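Local coordinates for protein peptidoglycan-N-acetylmuramic acid deacetylase PdaA (Bacillus subtilis, PDB 1NY1) that deacetylates N-acetylmuramic acid residues in peptidoglycan glycan strands, leading to muramic delta-lactam in the spore cortex, and is required for germination, at residues A[56-61]-A[89-94]; A[78-81]-A[87-90]. All coordinates share one frame; numbering follows the deposited sequence.

Interaction 1 of 2, residues A[56-61]-A[89-94]; sequences GYTPKV and KRMSDE
Pro59 and Arg90 bring the backbones of two helices to their nearest approach, CA to CA 8.7 Å, so side chains must bridge the gap between the start of helix 58-67 and the last turn of helix 85-93. Both helices belong to the NodB homology domain of the polysaccharide deacetylases and are linked in sequence through strand 73-76 and helix 78-83. Arg90 reaches across with a chain bent at chi3 (66°), which swings the guanidinium toward the first turn of the facing helix. Its NH1 makes a weak hydrogen bond to the carbonyl O of Pro59 (3.4 Å, 135° at the hydrogen). The group is anchored from just past the end of its own helix by Glu94, four residues on, which is gripped side-on: NE of Arg90 meets OE2 of Glu94 at 2.8 Å close to the guanidinium plane, while NH2 of Arg90 donates to OE1 of Glu94, which lies 23° out of that plane. NH2 also forms a salt bridge with Asp63 of helix 58-67, so this one cation ties both helices. A leucine in place of Arg90 would probably leave the carboxylates of Glu94 and Asp63 without their shared positive partner and set Glu94 free to turn. Beside this polar link the contact is apolar. The hydroxyl of Thr58 turns to Glu54 and Thr200, its CG2 standing anti to the backbone N and directed at the other helix. Selenomethionine Met91, extended beyond CG, crosses it at about a right angle and sets its CE 4.0 Å from Thr58 CG2.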
loop_
_atom_site.group_PDB
_atom_site.type_symbol
_atom_site.label_atom_id
_atom_site.label_comp_id
_atom_site.label_asym_id
_atom_site.label_seq_id
_atom_site.Cartn_x
_atom_site.Cartn_y
_atom_site.Cartn_z
ATOM N N GLY A 56 -12.894 -11.554 -6.507
ATOM C CA GLY A 56 -13.337 -12.663 -5.676
ATOM C C GLY A 56 -12.464 -13.230 -4.569
ATOM O O GLY A 56 -12.866 -14.199 -3.930
ATOM N N TYR A 57 -11.306 -12.628 -4.311
ATOM C CA TYR A 57 -10.411 -13.148 -3.289
ATOM C C TYR A 57 -10.191 -12.273 -2.062
ATOM O O TYR A 57 -9.579 -12.719 -1.090
ATOM C CB TYR A 57 -9.044 -13.468 -3.915
ATOM C CG TYR A 57 -9.114 -14.378 -5.125
ATOM C CD1 TYR A 57 -9.552 -15.693 -5.005
ATOM C CD2 TYR A 57 -8.761 -13.912 -6.393
ATOM C CE1 TYR A 57 -9.640 -16.530 -6.118
ATOM C CE2 TYR A 57 -8.845 -14.741 -7.519
ATOM C CZ TYR A 57 -9.290 -16.050 -7.369
ATOM O OH TYR A 57 -9.411 -16.879 -8.466
ATOM N N THR A 58 -10.676 -11.037 -2.075
ATOM C CA THR A 58 -10.435 -10.170 -0.926
ATOM C C THR A 58 -11.012 -10.708 0.386
ATOM O O THR A 58 -10.419 -10.519 1.443
ATOM C CB THR A 58 -10.920 -8.740 -1.207
ATOM O OG1 THR A 58 -10.255 -8.256 -2.382
ATOM C CG2 THR A 58 -10.573 -7.819 -0.044
ATOM N N PRO A 59 -12.175 -11.384 0.333
ATOM C CA PRO A 59 -12.735 -11.923 1.577
ATOM C C PRO A 59 -11.748 -12.911 2.196
ATOM O O PRO A 59 -11.547 -12.917 3.409
ATOM C CB PRO A 59 -14.014 -12.603 1.109
ATOM C CG PRO A 59 -14.466 -11.705 0.011
ATOM C CD PRO A 59 -13.173 -11.433 -0.749
ATOM N N LYS A 60 -11.130 -13.750 1.367
ATOM C CA LYS A 60 -10.162 -14.714 1.886
ATOM C C LYS A 60 -8.922 -14.009 2.430
ATOM O O LYS A 60 -8.366 -14.425 3.450
ATOM C CB LYS A 60 -9.766 -15.737 0.812
ATOM C CG LYS A 60 -10.838 -16.805 0.542
ATOM C CD LYS A 60 -10.303 -17.972 -0.297
ATOM C CE LYS A 60 -9.901 -17.527 -1.704
ATOM N NZ LYS A 60 -9.234 -18.616 -2.489
ATOM N N VAL A 61 -8.488 -12.943 1.762
ATOM C CA VAL A 61 -7.327 -12.194 2.230
ATOM C C VAL A 61 -7.609 -11.632 3.619
ATOM O O VAL A 61 -6.753 -11.671 4.503
ATOM C CB VAL A 61 -6.984 -11.032 1.277
ATOM C CG1 VAL A 61 -6.003 -10.075 1.952
ATOM C CG2 VAL A 61 -6.377 -11.580 -0.008
ATOM N N LYS A 89 -16.421 -2.120 4.678
ATOM C CA LYS A 89 -16.931 -2.196 6.042
ATOM C C LYS A 89 -16.131 -3.234 6.833
ATOM O O LYS A 89 -15.814 -3.022 8.006
ATOM C CB LYS A 89 -18.418 -2.571 6.021
ATOM C CG LYS A 89 -19.157 -2.291 7.326
ATOM C CD LYS A 89 -20.012 -1.025 7.235
ATOM C CE LYS A 89 -21.196 -1.212 6.285
ATOM N NZ LYS A 89 -22.069 -0.001 6.217
ATOM N N ARG A 90 -15.798 -4.355 6.194
ATOM C CA ARG A 90 -15.020 -5.394 6.864
ATOM C C ARG A 90 -13.638 -4.877 7.235
ATOM O O ARG A 90 -13.152 -5.111 8.341
ATOM C CB ARG A 90 -14.838 -6.629 5.981
ATOM C CG ARG A 90 -15.984 -7.615 5.993
ATOM C CD ARG A 90 -15.505 -8.968 5.486
ATOM N NE ARG A 90 -14.528 -9.581 6.388
ATOM C CZ ARG A 90 -13.894 -10.724 6.137
ATOM N NH1 ARG A 90 -14.130 -11.381 5.010
ATOM N NH2 ARG A 90 -13.025 -11.216 7.012
HETATM N N MSE A 91 -12.999 -4.183 6.300
HETATM C CA MSE A 91 -11.668 -3.651 6.548
HETATM C C MSE A 91 -11.714 -2.778 7.792
HETATM O O MSE A 91 -10.873 -2.897 8.684
HETATM C CB MSE A 91 -11.195 -2.826 5.350
HETATM C CG MSE A 91 -11.112 -3.625 4.058
HETATM SE SE MSE A 91 -10.688 -2.573 2.510
HETATM C CE MSE A 91 -10.421 -3.993 1.244
ATOM N N SER A 92 -12.714 -1.907 7.851
ATOM C CA SER A 92 -12.868 -1.001 8.983
ATOM C C SER A 92 -13.180 -1.731 10.290
ATOM O O SER A 92 -12.536 -1.489 11.311
ATOM C CB SER A 92 -13.972 0.020 8.686
ATOM O OG SER A 92 -14.111 0.939 9.755
ATOM N N ASP A 93 -14.165 -2.623 10.264
ATOM C CA ASP A 93 -14.543 -3.355 11.471
ATOM C C ASP A 93 -13.474 -4.320 11.971
ATOM O O ASP A 93 -13.388 -4.590 13.170
ATOM C CB ASP A 93 -15.859 -4.109 11.247
ATOM C CG ASP A 93 -17.033 -3.170 11.044
ATOM O OD1 ASP A 93 -17.074 -2.124 11.725
ATOM O OD2 ASP A 93 -17.920 -3.480 10.224
ATOM N N GLU A 94 -12.652 -4.834 11.062
ATOM C CA GLU A 94 -11.615 -5.779 11.451
ATOM C C GLU A 94 -10.263 -5.143 11.777
ATOM O O GLU A 94 -9.232 -5.816 11.805
ATOM C CB GLU A 94 -11.493 -6.868 10.383
ATOM C CG GLU A 94 -12.558 -7.945 10.573
ATOM C CD GLU A 94 -12.926 -8.685 9.307
ATOM O OE1 GLU A 94 -12.014 -9.151 8.595
ATOM O OE2 GLU A 94 -14.141 -8.800 9.030
#

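Interaction 2 of 2, residues A[78-81]-A[87-90]; sequences GHFV and LIKR
CD1 of Ile88 is the bump of this contact: it lies at the edge of the Phe80 ring, near the ring plane, 3.9 Å from CE2 of Phe80 and equally close to CD2. Next to Phe80 on the same helix, Val81 brings its CG2 within 4.0 Å of that same methyl of Ile88, so the methyl occupies the notch between ring edge and valine branch. CG1 of Ile88 stands anti to the carbonyl carbon (chi1 -70°), 4.0 Å from CA of Val81, and a second bend at chi2 (-61°) turns CD1 into the notch. The backbones are close here, Val81 and Ile88 lying 6.5 Å apart at CA. The two segments sit on consecutive short helices, 78-83 and 85-93, joined by a tight turn and lying between parallel strands 73-76 and 97-100, a beta-alpha-beta crossover of the NodB homology domain; Val76 of strand 73-76 touches both Val81 and Ile88. Leu87 supplies a second bump farther out on the ring. Its CD1 approaches CZ of Phe80 obliquely at 4.0 Å, the two side chains crossing at about a right angle. Phe80 and Ile88 instead run past each other in opposite directions, while helix 113-131 packs against Val81 through Glu126, Val127 and Ile130.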
loop_
_atom_site.group_PDB
_atom_site.type_symbol
_atom_site.label_atom_id
_atom_site.label_comp_id
_atom_site.label_asym_id
_atom_site.label_seq_id
_atom_site.Cartn_x
_atom_site.Cartn_y
_atom_site.Cartn_z
ATOM N N GLY A 78 -12.020 5.005 -5.973
ATOM C CA GLY A 78 -13.437 5.300 -5.899
ATOM C C GLY A 78 -14.280 4.122 -6.359
ATOM O O GLY A 78 -15.264 3.760 -5.715
ATOM N N HIS A 79 -13.888 3.508 -7.471
ATOM C CA HIS A 79 -14.635 2.373 -7.998
ATOM C C HIS A 79 -14.740 1.216 -7.013
ATOM O O HIS A 79 -15.812 0.636 -6.842
ATOM C CB HIS A 79 -14.004 1.851 -9.288
ATOM C CG HIS A 79 -14.625 0.577 -9.774
ATOM N ND1 HIS A 79 -15.898 0.524 -10.301
ATOM C CD2 HIS A 79 -14.178 -0.700 -9.744
ATOM C CE1 HIS A 79 -16.210 -0.731 -10.571
ATOM N NE2 HIS A 79 -15.184 -1.494 -10.242
ATOM N N PHE A 80 -13.622 0.868 -6.385
ATOM C CA PHE A 80 -13.615 -0.233 -5.433
ATOM C C PHE A 80 -14.583 0.033 -4.285
ATOM O O PHE A 80 -15.362 -0.841 -3.897
ATOM C CB PHE A 80 -12.212 -0.449 -4.864
ATOM C CG PHE A 80 -12.103 -1.667 -3.998
ATOM C CD1 PHE A 80 -11.981 -2.930 -4.568
ATOM C CD2 PHE A 80 -12.184 -1.560 -2.616
ATOM C CE1 PHE A 80 -11.944 -4.073 -3.772
ATOM C CE2 PHE A 80 -12.150 -2.695 -1.808
ATOM C CZ PHE A 80 -12.031 -3.955 -2.389
ATOM N N VAL A 81 -14.522 1.242 -3.739
ATOM C CA VAL A 81 -15.391 1.621 -2.632
ATOM C C VAL A 81 -16.864 1.545 -3.033
ATOM O O VAL A 81 -17.680 0.979 -2.312
ATOM C CB VAL A 81 -15.061 3.051 -2.133
ATOM C CG1 VAL A 81 -16.054 3.473 -1.060
ATOM C CG2 VAL A 81 -13.647 3.088 -1.569
ATOM N N LEU A 87 -17.037 -4.982 1.716
ATOM C CA LEU A 87 -15.628 -5.257 1.975
ATOM C C LEU A 87 -14.986 -4.086 2.712
ATOM O O LEU A 87 -14.189 -4.280 3.628
ATOM C CB LEU A 87 -14.876 -5.522 0.669
ATOM C CG LEU A 87 -15.141 -6.880 0.013
ATOM C CD1 LEU A 87 -14.427 -6.947 -1.327
ATOM C CD2 LEU A 87 -14.661 -7.997 0.927
ATOM N N ILE A 88 -15.335 -2.870 2.308
ATOM C CA ILE A 88 -14.796 -1.678 2.950
ATOM C C ILE A 88 -15.186 -1.706 4.420
ATOM O O ILE A 88 -14.392 -1.361 5.295
ATOM C CB ILE A 88 -15.371 -0.389 2.322
ATOM C CG1 ILE A 88 -14.825 -0.207 0.901
ATOM C CG2 ILE A 88 -15.059 0.807 3.216
ATOM C CD1 ILE A 88 -13.304 -0.059 0.824
ATOM N N LYS A 89 -16.421 -2.120 4.678
ATOM C CA LYS A 89 -16.931 -2.196 6.042
ATOM C C LYS A 89 -16.131 -3.234 6.833
ATOM O O LYS A 89 -15.814 -3.022 8.006
ATOM C CB LYS A 89 -18.418 -2.571 6.021
ATOM C CG LYS A 89 -19.157 -2.291 7.326
ATOM C CD LYS A 89 -20.012 -1.025 7.235
ATOM C CE LYS A 89 -21.196 -1.212 6.285
ATOM N NZ LYS A 89 -22.069 -0.001 6.217
ATOM N N ARG A 90 -15.798 -4.355 6.194
ATOM C CA ARG A 90 -15.020 -5.394 6.864
ATOM C C ARG A 90 -13.638 -4.877 7.235
ATOM O O ARG A 90 -13.152 -5.111 8.341
ATOM C CB ARG A 90 -14.838 -6.629 5.981
ATOM C CG ARG A 90 -15.984 -7.615 5.993
ATOM C CD ARG A 90 -15.505 -8.968 5.486
ATOM N NE ARG A 90 -14.528 -9.581 6.388
ATOM C CZ ARG A 90 -13.894 -10.724 6.137
ATOM N NH1 ARG A 90 -14.130 -11.381 5.010
ATOM N NH2 ARG A 90 -13.025 -11.216 7.012
#

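In the fold
Helix 85-93 is common to both contacts: interaction 2 uses its earlier part and interaction 1 its end, with Lys89 and Arg90 in both ranges. Along the chain, 56-61 comes first, then strand 73-76, then 78-81, and both contacts finish on 87-94. Their centres lie 9 Å apart, and packing joins them directly: CE of Met91 is 3.7 Å from CE2 of Phe80, and Leu87 packs on Thr58 and Pro59. Helix 85-93 thus packs on both helix 58-67 and helix 78-83. The packing lies near the active site: the side chain of Phe80 is about 8 Å from that of the metal ligand His101, and that of Thr58 about 9 Å from that of His199, the probable proton donor.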